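Local atomic coordinates of possible adhesin (Caldicellulosiruptor kronotskyensis, PDB entry 4WA0), a protein that probably helps the cell attach to cellulose as a tapirin, this chain being its C-terminal beta-helix domain, which also binds a magnesium ion. Residues D122-L127 with R143-V148; V162-L167 with L183-T188. All coordinates share one frame; numbering follows the deposited sequence. Where two conformers were deposited one is given.

Contact 1. Residues D122-L127 with R143-V148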
ATOM      1  N   ASP A 122       6.517  12.886 -10.729  1.00 14.60           N
ATOM      2  CA  ASP A 122       6.777  14.331 -10.823  1.00 15.00           C
ATOM      3  C   ASP A 122       8.261  14.648 -10.683  1.00 17.51           C
ATOM      4  O   ASP A 122       8.662  15.815 -10.748  1.00 18.33           O
ATOM      5  CB  ASP A 122       5.915  15.145  -9.828  1.00 16.45           C
ATOM      6  CG  ASP A 122       4.464  15.192 -10.209  1.00 19.27           C
ATOM      7  OD1 ASP A 122       4.139  14.923 -11.404  1.00 22.55           O
ATOM      8  OD2 ASP A 122       3.661  15.585  -9.303  1.00 25.89           O
ATOM      9  N   SER A 123       9.092  13.602 -10.593  1.00 15.53           N
ATOM     10  CA  SER A 123      10.526  13.747 -10.421  1.00 17.37           C
ATOM     11  C   SER A 123      11.260  12.604 -11.126  1.00 15.69           C
ATOM     12  O   SER A 123      10.902  12.217 -12.257  1.00 15.08           O
ATOM     13  CB  SER A 123      10.831  13.894  -8.906  1.00 19.26           C
ATOM     14  OG  SER A 123      12.206  14.095  -8.650  1.00 21.40           O
ATOM     15  N   ASN A 124      12.301  12.090 -10.520  1.00 13.40           N
ATOM     16  CA  ASN A 124      13.103  11.051 -11.107  1.00 13.56           C
ATOM     17  C   ASN A 124      12.595   9.657 -10.744  1.00 11.49           C
ATOM     18  O   ASN A 124      12.039   9.405  -9.649  1.00 11.49           O
ATOM     19  CB  ASN A 124      14.521  11.204 -10.633  1.00 14.37           C
ATOM     20  CG  ASN A 124      15.029  12.627 -10.798  1.00 18.42           C
ATOM     21  OD1 ASN A 124      14.980  13.217 -11.903  1.00 17.10           O
ATOM     22  ND2 ASN A 124      15.571  13.146  -9.757  1.00 18.03           N
ATOM     23  N   VAL A 125      12.907   8.715 -11.648  1.00 10.82           N
ATOM     24  CA  VAL A 125      12.676   7.301 -11.446  1.00 10.85           C
ATOM     25  C   VAL A 125      14.029   6.592 -11.577  1.00 11.99           C
ATOM     26  O   VAL A 125      14.602   6.641 -12.626  1.00 13.62           O
ATOM     27  CB  VAL A 125      11.623   6.699 -12.374  1.00 11.92           C
ATOM     28  CG1 VAL A 125      11.459   5.200 -12.167  1.00 13.35           C
ATOM     29  CG2 VAL A 125      10.302   7.426 -12.194  1.00 12.12           C
ATOM     30  N   LYS A 126      14.543   6.040 -10.487  1.00 10.76           N
ATOM     31  CA  LYS A 126      15.885   5.436 -10.406  1.00 12.36           C
ATOM     32  C   LYS A 126      15.756   3.950 -10.086  1.00 11.90           C
ATOM     33  O   LYS A 126      15.123   3.611  -9.081  1.00 11.91           O
ATOM     34  CB  LYS A 126      16.686   6.163  -9.367  1.00 12.66           C
ATOM     35  CG  LYS A 126      18.068   5.591  -9.325  1.00 16.04           C
ATOM     36  CD  LYS A 126      18.930   6.222  -8.289  1.00 17.95           C
ATOM     37  CE  LYS A 126      20.217   5.374  -8.201  1.00 21.03           C
ATOM     38  NZ  LYS A 126      21.222   6.138  -7.430  1.00 26.45           N
ATOM     39  N   LEU A 127      16.197   3.116 -11.008  1.00 10.23           N
ATOM     40  CA  LEU A 127      16.305   1.661 -10.767  1.00 10.62           C
ATOM     41  C   LEU A 127      17.775   1.311 -10.696  1.00 11.59           C
ATOM     42  O   LEU A 127      18.519   1.679 -11.583  1.00 11.95           O
ATOM     43  CB  LEU A 127      15.705   0.856 -11.863  1.00 12.31           C
ATOM     44  CG  LEU A 127      14.191   0.880 -11.942  1.00 16.84           C
ATOM     45  CD1 LEU A 127      13.785   2.132 -12.588  1.00 18.78           C
ATOM     46  CD2 LEU A 127      13.799  -0.234 -12.924  1.00 17.59           C
ATOM     47  N   ARG A 143       8.808  13.366 -15.104  1.00 14.93           N
ATOM     48  CA  ARG A 143       9.198  14.763 -15.353  1.00 15.45           C
ATOM     49  C   ARG A 143      10.664  14.992 -15.208  1.00 15.77           C
ATOM     50  O   ARG A 143      11.179  15.988 -15.689  1.00 17.96           O
ATOM     51  CB  ARG A 143       8.453  15.765 -14.442  1.00 16.84           C
ATOM     52  CG  ARG A 143       6.955  15.650 -14.464  1.00 21.72           C
ATOM     53  CD  ARG A 143       6.442  15.916 -15.824  1.00 23.99           C
ATOM     54  NE  ARG A 143       4.947  15.995 -15.848  1.00 30.29           N
ATOM     55  CZ  ARG A 143       4.228  17.068 -16.134  1.00 32.79           C
ATOM     56  NH1 ARG A 143       4.826  18.237 -16.358  1.00 32.61           N
ATOM     57  NH2 ARG A 143       2.886  16.977 -16.178  1.00 36.51           N
ATOM     58  N   GLY A 144      11.326  14.118 -14.480  1.00 13.91           N
ATOM     59  CA  GLY A 144      12.755  14.135 -14.390  1.00 13.64           C
ATOM     60  C   GLY A 144      13.447  13.071 -15.226  1.00 11.64           C
ATOM     61  O   GLY A 144      13.118  12.823 -16.379  1.00 12.88           O
ATOM     62  N   THR A 145      14.404  12.415 -14.618  1.00 12.17           N
ATOM     63  CA  THR A 145      15.225  11.480 -15.268  1.00 10.93           C
ATOM     64  C   THR A 145      14.735  10.063 -14.967  1.00 12.00           C
ATOM     65  O   THR A 145      14.409   9.765 -13.820  1.00 12.55           O
ATOM     66  CB  THR A 145      16.709  11.613 -14.814  1.00 12.86           C
ATOM     67  OG1 THR A 145      17.182  12.975 -15.047  1.00 14.00           O
ATOM     68  CG2 THR A 145      17.628  10.553 -15.452  1.00 13.19           C
ATOM     69  N   LEU A 146      14.771   9.222 -15.962  1.00 11.32           N
ATOM     70  CA  LEU A 146      14.647   7.766 -15.847  1.00  9.52           C
ATOM     71  C   LEU A 146      16.103   7.254 -15.848  1.00 10.05           C
ATOM     72  O   LEU A 146      16.796   7.323 -16.854  1.00 11.31           O
ATOM     73  CB  LEU A 146      13.829   7.193 -16.985  1.00 10.53           C
ATOM     74  CG  LEU A 146      13.741   5.654 -17.057  1.00 11.13           C
ATOM     75  CD1 LEU A 146      13.214   5.061 -15.770  1.00 13.38           C
ATOM     76  CD2 LEU A 146      12.938   5.138 -18.287  1.00 11.75           C
ATOM     77  N   GLU A 147      16.558   6.748 -14.710  1.00 11.11           N
ATOM     78  CA  GLU A 147      17.941   6.296 -14.493  1.00 11.45           C
ATOM     79  C   GLU A 147      17.862   4.802 -14.259  1.00 10.17           C
ATOM     80  O   GLU A 147      17.187   4.333 -13.317  1.00 11.94           O
ATOM     81  CB  GLU A 147      18.528   6.997 -13.248  1.00 13.73           C
ATOM     82  CG  GLU A 147      19.940   6.550 -13.038  1.00 17.13           C
ATOM     83  CD  GLU A 147      20.656   7.284 -11.914  1.00 22.40           C
ATOM     84  OE1 GLU A 147      20.009   8.126 -11.240  1.00 25.41           O
ATOM     85  OE2 GLU A 147      21.852   6.960 -11.722  1.00 28.68           O
ATOM     86  N   VAL A 148      18.565   4.039 -15.063  1.00  9.67           N
ATOM     87  CA  VAL A 148      18.529   2.579 -15.048  1.00  9.31           C
ATOM     88  C   VAL A 148      19.957   2.054 -14.985  1.00  9.76           C
ATOM     89  O   VAL A 148      20.693   2.137 -15.987  1.00 10.77           O
ATOM     90  CB  VAL A 148      17.794   2.011 -16.289  1.00  8.97           C
ATOM     91  CG1 VAL A 148      17.519   0.517 -16.183  1.00  9.91           C
ATOM     92  CG2 VAL A 148      16.473   2.742 -16.622  1.00  9.24           C
TER
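Lys-126 lays its methylene chain beside the carboxylate of Glu-147, the two side chains running the same way from neighbouring parallel strands. Both CG atoms are anti to their backbone N and both chains stay extended, which keeps them abreast; OE1 of Glu-147 rests 3.7 Å from CD of Lys-126. The charged ends do not close into a salt bridge, since NZ of Lys-126 stands 4.4 Å from OE2 of Glu-147, though some attraction probably persists. Long charged chains suit this partly exposed face, where their stems pack, and OE2 of Glu-147 also has a long, weak ion pair with Arg-170. Valine and leucine suit the other face: CG1 of Val-125 meets CD1 of Leu-146 at 4.0 Å inside the coil.

Ahead of the strands the chain turns a corner, where OD1 of Asn-124 appears to stand in for the carbonyl of Ser-123, whose O lies 4.2 Å from Thr-145 N. CG of Asn-124 lies beside its backbone N (chi1 -50°), and OD1 accepts the N-H of Thr-145 at 2.9 Å, in the carbonyl plane on a lone pair and nearly straight (170°). Its ND2 is held by Glu-105. At Gly-144 a CB would collide with OD1 of Asn-124 and O of Ser-123; without one, Gly-144 N donates a hydrogen bond to Ser-123 O at 3.0 Å, from above the carbonyl plane. Three backbone bonds continue the ladder to Leu-127.

Strands 106-108 and 166-170 flank the pair in the same parallel sheet of the beta-helix, while Leu-127 and Val-148 reach inward to Val-154 on strand 153-156.

Contact 2. Residues V162-L167 with L183-T188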
ATOM      1  N   VAL A 162       5.874   6.606 -23.624  1.00 15.45           N
ATOM      2  CA  VAL A 162       6.621   6.956 -22.409  1.00 15.01           C
ATOM      3  C   VAL A 162       7.269   8.300 -22.629  1.00 15.35           C
ATOM      4  O   VAL A 162       7.947   8.471 -23.644  1.00 14.80           O
ATOM      5  CB  VAL A 162       7.704   5.911 -22.175  1.00 14.50           C
ATOM      6  CG1 VAL A 162       8.630   6.401 -21.103  1.00 16.73           C
ATOM      7  CG2 VAL A 162       7.068   4.587 -21.842  1.00 16.03           C
ATOM      8  N   TYR A 163       7.132   9.217 -21.694  1.00 14.39           N
ATOM      9  CA  TYR A 163       7.603  10.600 -21.856  1.00 15.10           C
ATOM     10  C   TYR A 163       8.510  10.901 -20.673  1.00 15.54           C
ATOM     11  O   TYR A 163       8.040  10.748 -19.568  1.00 16.31           O
ATOM     12  CB  TYR A 163       6.449  11.517 -21.837  1.00 15.02           C
ATOM     13  CG  TYR A 163       5.362  11.306 -22.901  1.00 17.09           C
ATOM     14  CD1 TYR A 163       4.431  10.330 -22.741  1.00 18.83           C
ATOM     15  CD2 TYR A 163       5.300  12.113 -24.072  1.00 18.15           C
ATOM     16  CE1 TYR A 163       3.453  10.123 -23.681  1.00 19.80           C
ATOM     17  CE2 TYR A 163       4.314  11.933 -25.009  1.00 20.41           C
ATOM     18  CZ  TYR A 163       3.393  10.923 -24.802  1.00 20.46           C
ATOM     19  OH  TYR A 163       2.415  10.673 -25.732  1.00 24.26           O
ATOM     20  N   CYS A 164       9.783  11.235 -20.895  1.00 14.36           N
ATOM     21  CA  CYS A 164      10.776  11.507 -19.795  1.00 15.96           C
ATOM     22  C   CYS A 164      11.567  12.739 -20.184  1.00 13.81           C
ATOM     23  O   CYS A 164      11.804  13.008 -21.343  1.00 12.27           O
ATOM     24  CB  CYS A 164      11.825  10.383 -19.422  1.00 16.75           C
ATOM     25  SG  CYS A 164      11.215   8.710 -19.568  1.00 26.30           S
ATOM     26  N   ASN A 165      12.033  13.459 -19.202  1.00 13.77           N
ATOM     27  CA  ASN A 165      12.991  14.490 -19.507  1.00 12.61           C
ATOM     28  C   ASN A 165      14.330  14.014 -19.994  1.00 13.34           C
ATOM     29  O   ASN A 165      14.883  14.568 -20.937  1.00 13.40           O
ATOM     30  CB  ASN A 165      13.189  15.413 -18.270  1.00 14.16           C
ATOM     31  CG  ASN A 165      14.093  16.577 -18.568  1.00 16.63           C
ATOM     32  OD1 ASN A 165      15.259  16.574 -18.146  1.00 21.64           O
ATOM     33  ND2 ASN A 165      13.639  17.477 -19.400  1.00 15.53           N
ATOM     34  N   SER A 166      14.867  12.997 -19.341  0.57 13.85           N
ATOM     35  CA  SER A 166      16.213  12.510 -19.579  0.57 14.31           C
ATOM     36  C   SER A 166      16.273  11.027 -19.256  0.57 13.89           C
ATOM     37  O   SER A 166      15.466  10.516 -18.460  0.57 15.31           O
ATOM     38  CB  SER A 166      17.202  13.250 -18.653  0.57 15.05           C
ATOM     39  OG  SER A 166      17.312  14.621 -19.013  0.57 17.37           O
ATOM     40  N   LEU A 167      17.240  10.371 -19.888  1.00 13.14           N
ATOM     41  CA  LEU A 167      17.476   8.956 -19.748  1.00 12.49           C
ATOM     42  C   LEU A 167      18.919   8.683 -19.493  1.00 11.47           C
ATOM     43  O   LEU A 167      19.794   9.238 -20.207  1.00 12.75           O
ATOM     44  CB  LEU A 167      17.030   8.255 -21.006  1.00 11.70           C
ATOM     45  CG  LEU A 167      17.201   6.740 -21.001  1.00 11.32           C
ATOM     46  CD1 LEU A 167      16.378   5.983 -19.960  1.00 11.28           C
ATOM     47  CD2 LEU A 167      17.012   6.189 -22.401  1.00 11.89           C
ATOM     48  N   LEU A 183       9.063   6.089 -27.273  1.00 13.13           N
ATOM     49  CA  LEU A 183       9.777   6.805 -26.216  1.00 12.47           C
ATOM     50  C   LEU A 183      10.039   8.252 -26.657  1.00 13.81           C
ATOM     51  O   LEU A 183      10.597   8.483 -27.742  1.00 13.52           O
ATOM     52  CB  LEU A 183      11.110   6.171 -25.920  1.00 14.24           C
ATOM     53  CG  LEU A 183      12.047   6.783 -24.852  1.00 16.01           C
ATOM     54  CD1 LEU A 183      11.341   6.906 -23.529  1.00 16.86           C
ATOM     55  CD2 LEU A 183      13.341   5.973 -24.813  1.00 17.18           C
ATOM     56  N   TYR A 184       9.675   9.185 -25.799  1.00 12.63           N
ATOM     57  CA  TYR A 184       9.880  10.619 -26.042  1.00 12.95           C
ATOM     58  C   TYR A 184      10.778  11.157 -24.971  1.00 15.09           C
ATOM     59  O   TYR A 184      10.455  11.000 -23.802  1.00 14.18           O
ATOM     60  CB  TYR A 184       8.589  11.435 -26.047  1.00 13.31           C
ATOM     61  CG  TYR A 184       7.464  10.993 -27.000  1.00 14.49           C
ATOM     62  CD1 TYR A 184       6.575   9.997 -26.645  1.00 17.06           C
ATOM     63  CD2 TYR A 184       7.233  11.669 -28.190  1.00 17.64           C
ATOM     64  CE1 TYR A 184       5.519   9.635 -27.508  1.00 18.08           C
ATOM     65  CE2 TYR A 184       6.219  11.306 -29.038  1.00 18.07           C
ATOM     66  CZ  TYR A 184       5.346  10.298 -28.674  1.00 20.19           C
ATOM     67  OH  TYR A 184       4.288   9.977 -29.486  1.00 20.94           O
ATOM     68  N   LEU A 185      11.931  11.743 -25.368  1.00 13.97           N
ATOM     69  CA  LEU A 185      12.869  12.283 -24.424  1.00 13.33           C
ATOM     70  C   LEU A 185      13.026  13.728 -24.728  1.00 13.07           C
ATOM     71  O   LEU A 185      13.188  14.085 -25.903  1.00 14.66           O
ATOM     72  CB  LEU A 185      14.221  11.530 -24.580  1.00 13.39           C
ATOM     73  CG  LEU A 185      14.157  10.052 -24.250  1.00 14.18           C
ATOM     74  CD1 LEU A 185      15.496   9.450 -24.536  1.00 15.95           C
ATOM     75  CD2 LEU A 185      13.763   9.877 -22.790  1.00 15.42           C
ATOM     76  N   ALA A 186      12.976  14.574 -23.711  1.00 12.11           N
ATOM     77  CA  ALA A 186      13.158  16.041 -23.883  1.00 13.13           C
ATOM     78  C   ALA A 186      14.598  16.427 -24.216  1.00 13.89           C
ATOM     79  O   ALA A 186      14.844  17.504 -24.635  1.00 14.27           O
ATOM     80  CB  ALA A 186      12.719  16.752 -22.619  1.00 12.78           C
ATOM     81  N   THR A 187      15.531  15.550 -23.920  1.00 13.01           N
ATOM     82  CA  THR A 187      16.989  15.759 -24.146  1.00 12.01           C
ATOM     83  C   THR A 187      17.531  14.592 -24.912  1.00 13.51           C
ATOM     84  O   THR A 187      16.799  13.602 -25.246  1.00 13.29           O
ATOM     85  CB  THR A 187      17.697  15.836 -22.742  1.00 12.28           C
ATOM     86  OG1 THR A 187      17.451  14.620 -21.991  1.00 13.37           O
ATOM     87  CG2 THR A 187      17.175  17.034 -21.923  1.00 14.41           C
ATOM     88  N   THR A 188      18.819  14.664 -25.198  1.00 12.65           N
ATOM     89  CA  THR A 188      19.558  13.604 -25.915  1.00 12.41           C
ATOM     90  C   THR A 188      20.607  12.992 -24.990  1.00 12.95           C
ATOM     91  O   THR A 188      21.426  13.728 -24.398  1.00 12.66           O
ATOM     92  CB  THR A 188      20.260  14.138 -27.210  1.00 13.42           C
ATOM     93  OG1 THR A 188      19.249  14.612 -28.107  1.00 13.42           O
ATOM     94  CG2 THR A 188      21.068  13.043 -27.860  1.00 11.75           C
TER
HETATM   95  O   HOH W   1      18.685  12.008 -21.945  1.00 16.08           O
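Tyr-163 and Tyr-184 lie flat alongside one another, planes 2° apart and centroids 4.5 Å apart, touching mainly at their rims: CE2 of Tyr-163 lies 3.4 Å from CD1 of Tyr-184, each over the border of the other ring. Both CG atoms stand beside the backbone N, a shared turn that starts the rings off in the same direction. Phe-210 adds a third ring, tilted against that of Tyr-163. Flat side chains suit such rows, because successive coils of a parallel beta-helix bring equivalent positions into register, here tyrosine over tyrosine. A ladder of parallel backbone hydrogen bonds, from Val-162 O to Ala-186 N, holds the two coils together.

Branched side chains fill the interior. CD1 of Leu-183 pushes against CG1 of Val-162 at 3.7 Å, the two side chains crossing obliquely. CD2 of Leu-185 lodges in the notch between CB of Cys-164, at 3.9 Å, and CB of Leu-167, while CD1 lies against Leu-167 alone; compact cysteine suits the inside of the bend.

At the corner, the methyl of Ala-186 fits beside Asn-165, with CB 3.4 Å from ND2. Next to it, OG1 of Thr-187 lies between its own backbone N and carbonyl carbon (chi1 58°) and donates to Asn-165 O at 2.8 Å, in plane on a lone pair. A water donates to the same OG1 and accepts the N-H of Leu-167.

From the N terminus, residues 122-127 lead onto one parallel face; the chain then runs through strands 132-136 and 139-142 before 143-148 returns beside 122-127, so contact 1 closes one turn of the beta-helix. Contact 2 closes another: 162-167 turns the corner into strand 166-170, and the chain continues through 174-177 and comes back at 183-188. The two loops follow in series, neither nesting nor crossing. They meet where strands 145-149 and 166-170 are neighbours, Leu-146 N lying 2.9 Å from Ser-166 O in a probable hydrogen bond. Contact 1 joins the corner and the strands that follow it; contact 2 joins the strands before the corner and the corner itself.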